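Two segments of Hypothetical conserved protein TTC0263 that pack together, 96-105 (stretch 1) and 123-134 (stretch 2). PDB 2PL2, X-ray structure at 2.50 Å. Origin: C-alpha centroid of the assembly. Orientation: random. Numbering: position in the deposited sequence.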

# COMPACT_ATOMS: atom_id res chain seq x y z
N GLY A 96 14.83 -8.45 -10.84
CA GLY A 96 14.52 -7.15 -10.26
C GLY A 96 15.43 -6.03 -10.72
O GLY A 96 14.97 -4.93 -11.01
N LYS A 97 16.73 -6.30 -10.80
CA LYS A 97 17.68 -5.29 -11.23
C LYS A 97 17.30 -4.70 -12.58
O LYS A 97 17.38 -3.49 -12.77
N GLY A 98 16.90 -5.55 -13.51
CA GLY A 98 16.52 -5.08 -14.83
C GLY A 98 15.48 -3.98 -14.74
O GLY A 98 15.66 -2.90 -15.30
N TYR A 99 14.39 -4.27 -14.04
CA TYR A 99 13.30 -3.31 -13.86
C TYR A 99 13.81 -1.98 -13.28
O TYR A 99 13.39 -0.90 -13.70
N LEU A 100 14.71 -2.06 -12.31
CA LEU A 100 15.28 -0.89 -11.65
C LEU A 100 16.12 -0.14 -12.66
O LEU A 100 16.14 1.10 -12.69
N GLU A 101 16.81 -0.90 -13.50
CA GLU A 101 17.66 -0.35 -14.55
C GLU A 101 16.78 0.45 -15.51
O GLU A 101 17.18 1.52 -15.98
N GLN A 102 15.59 -0.09 -15.80
CA GLN A 102 14.64 0.57 -16.70
C GLN A 102 14.13 1.86 -16.07
O GLN A 102 13.91 2.86 -16.77
N ALA A 103 13.93 1.81 -14.76
CA ALA A 103 13.44 2.97 -14.01
C ALA A 103 14.48 4.08 -14.05
O ALA A 103 14.13 5.25 -14.18
N LEU A 104 15.76 3.71 -13.96
CA LEU A 104 16.84 4.69 -14.02
C LEU A 104 16.90 5.30 -15.40
O LEU A 104 17.13 6.50 -15.56
N SER A 105 16.70 4.46 -16.40
CA SER A 105 16.74 4.89 -17.78
C SER A 105 15.64 5.88 -18.10
O SER A 105 15.88 6.93 -18.69
N GLN A 123 12.95 10.43 -7.09
CA GLN A 123 12.76 9.07 -7.60
C GLN A 123 14.09 8.46 -7.98
O GLN A 123 14.35 7.29 -7.72
N ARG A 124 14.95 9.24 -8.62
CA ARG A 124 16.24 8.73 -9.03
C ARG A 124 17.01 8.26 -7.81
O ARG A 124 17.66 7.21 -7.85
N GLY A 125 16.94 9.01 -6.72
CA GLY A 125 17.64 8.63 -5.50
C GLY A 125 17.07 7.36 -4.89
O GLY A 125 17.80 6.48 -4.44
N LEU A 126 15.74 7.27 -4.89
CA LEU A 126 15.06 6.10 -4.34
C LEU A 126 15.41 4.87 -5.17
O LEU A 126 15.46 3.76 -4.65
N VAL A 127 15.67 5.08 -6.46
CA VAL A 127 16.03 3.98 -7.35
C VAL A 127 17.47 3.54 -7.14
O VAL A 127 17.76 2.34 -7.14
N TYR A 128 18.38 4.50 -6.97
CA TYR A 128 19.78 4.15 -6.72
C TYR A 128 19.91 3.38 -5.41
O TYR A 128 20.75 2.48 -5.30
N ALA A 129 19.09 3.73 -4.43
CA ALA A 129 19.12 3.05 -3.14
C ALA A 129 18.70 1.58 -3.31
O ALA A 129 19.39 0.68 -2.85
N LEU A 130 17.58 1.36 -3.99
CA LEU A 130 17.11 -0.01 -4.23
C LEU A 130 18.19 -0.79 -4.95
O LEU A 130 18.25 -2.01 -4.85
N LEU A 131 19.03 -0.07 -5.70
CA LEU A 131 20.13 -0.69 -6.43
C LEU A 131 21.33 -0.85 -5.51
O LEU A 131 22.40 -1.27 -5.92
N GLY A 132 21.15 -0.50 -4.24
CA GLY A 132 22.25 -0.61 -3.31
C GLY A 132 23.35 0.38 -3.67
O GLY A 132 24.52 0.15 -3.37
N GLU A 133 22.97 1.46 -4.33
CA GLU A 133 23.94 2.48 -4.71
C GLU A 133 23.78 3.70 -3.80
O GLU A 133 23.42 4.79 -4.25
N ARG A 134 24.03 3.46 -2.52
CA ARG A 134 23.94 4.46 -1.46
C ARG A 134 24.53 5.79 -1.90
O ARG A 134 23.91 6.84 -1.76

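Two stretches, whose helices run nearly antiparallel (156° between their directions, axes 9.8 Å apart at closest approach), pack through an apolar seam that buries 416 Å², both sides summed, and contains no hydrogen bond from one stretch to the other. L104 has the largest share. Its CA-to-CB bond points sideways, but the chi1 m, chi2 t rotamer brings the side-chain end nearer to stretch 2. There L104 CD2 lies 3.5 Å from V127 CG1 and sits over one face of the Y128 ring, 3.9 Å from its centroid and 16° off the normal, a CH-pi contact. L104 CD1 meets L131 CD1 at 3.3 Å, the tightest approach in the seam, and Y128 CE1 at 3.7 Å. One turn earlier, L100 points toward stretch 2 with chi1 between wells at -114° and chi2 p; L100 CD2 reaches L130 CB at 3.7 Å and L131 CD2 at 3.8 Å. L131 (m, t) therefore touches both leucines, with CD1 against L104 and CD2 against L100. V127 (t) points toward stretch 1: V127 CG1 lies 3.7 Å from L100 O, V127 CG2 4.2 Å from A103 CB. At the margins, K97 CG lies 4.4 Å from L131 CD2 and R124 CG 4.2 Å from L104 CD2; R124 NH1 is hydrogen-bonded elsewhere in the structure.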

# COMPACT_ATOMS: atom_id res chain seq x y z
CB LYS A 97 19.09 -5.87 -11.33
CG LYS A 97 20.09 -4.90 -11.95
CD LYS A 97 21.53 -5.35 -11.76
CE LYS A 97 22.49 -4.27 -12.25
NZ LYS A 97 23.91 -4.57 -11.91
CB TYR A 99 12.25 -3.90 -12.91
CG TYR A 99 11.50 -5.11 -13.42
CD1 TYR A 99 10.66 -5.04 -14.53
CD2 TYR A 99 11.59 -6.34 -12.75
CE1 TYR A 99 9.93 -6.15 -14.96
CE2 TYR A 99 10.86 -7.44 -13.17
CZ TYR A 99 10.04 -7.35 -14.28
OH TYR A 99 9.35 -8.46 -14.71
CB LEU A 100 16.16 -1.33 -10.48
CG LEU A 100 15.79 -1.00 -9.03
CD1 LEU A 100 14.28 -1.04 -8.82
CD2 LEU A 100 16.50 -2.00 -8.11
CB GLU A 101 18.36 -1.48 -15.29
CG GLU A 101 19.73 -1.13 -15.84
CD GLU A 101 20.80 -1.14 -14.78
OE1 GLU A 101 20.83 -2.12 -13.98
OE2 GLU A 101 21.62 -0.19 -14.74
CB GLN A 102 13.45 -0.34 -17.02
CG GLN A 102 13.81 -1.62 -17.75
CD GLN A 102 12.59 -2.33 -18.32
OE1 GLN A 102 11.97 -1.86 -19.27
NE2 GLN A 102 12.23 -3.46 -17.72
CB ALA A 103 13.13 2.58 -12.56
CB LEU A 104 18.19 4.04 -13.75
CG LEU A 104 18.70 3.89 -12.32
CD1 LEU A 104 20.16 3.46 -12.37
CD2 LEU A 104 18.57 5.21 -11.57
CB SER A 105 16.65 3.68 -18.71
OG SER A 105 16.84 4.05 -20.06
CB GLN A 123 11.84 9.08 -8.82
CG GLN A 123 10.42 8.62 -8.53
CD GLN A 123 10.36 7.23 -7.91
OE1 GLN A 123 10.97 6.29 -8.42
NE2 GLN A 123 9.62 7.10 -6.81
CB ARG A 124 17.03 9.80 -9.79
CG ARG A 124 18.22 9.26 -10.57
CD ARG A 124 18.90 10.35 -11.39
NE ARG A 124 19.51 11.39 -10.56
CZ ARG A 124 20.07 12.49 -11.04
NH1 ARG A 124 20.08 12.70 -12.35
NH2 ARG A 124 20.59 13.39 -10.22
CB LEU A 126 13.55 6.33 -4.37
CG LEU A 126 12.65 5.36 -3.60
CD1 LEU A 126 11.20 5.86 -3.65
CD2 LEU A 126 12.76 3.96 -4.18
CB VAL A 127 15.81 4.38 -8.84
CG1 VAL A 127 16.33 3.27 -9.76
CG2 VAL A 127 14.32 4.61 -9.09
CB TYR A 128 20.64 5.41 -6.64
CG TYR A 128 21.03 5.97 -7.98
CD1 TYR A 128 21.66 5.17 -8.94
CD2 TYR A 128 20.81 7.30 -8.27
CE1 TYR A 128 22.06 5.69 -10.16
CE2 TYR A 128 21.21 7.84 -9.49
CZ TYR A 128 21.83 7.03 -10.43
OH TYR A 128 22.21 7.57 -11.63
CB ALA A 129 18.19 3.75 -2.15
CB LEU A 130 15.82 0.02 -5.06
CG LEU A 130 14.66 0.72 -4.36
CD1 LEU A 130 13.48 0.87 -5.30
CD2 LEU A 130 14.25 -0.08 -3.12
CB LEU A 131 20.53 0.18 -7.63
CG LEU A 131 19.69 0.16 -8.91
CD1 LEU A 131 20.09 1.33 -9.79
CD2 LEU A 131 19.89 -1.15 -9.65
CB GLU A 133 23.77 2.88 -6.17
CG GLU A 133 24.27 1.85 -7.16
CD GLU A 133 24.15 2.32 -8.59
OE1 GLU A 133 23.01 2.53 -9.06
OE2 GLU A 133 25.21 2.50 -9.24
CB ARG A 134 24.68 3.95 -0.22
CG ARG A 134 26.11 3.50 -0.49
CD ARG A 134 26.76 2.83 0.73
NE ARG A 134 26.09 1.58 1.08
CZ ARG A 134 26.09 0.48 0.32
NH1 ARG A 134 26.73 0.48 -0.84
NH2 ARG A 134 25.46 -0.61 0.72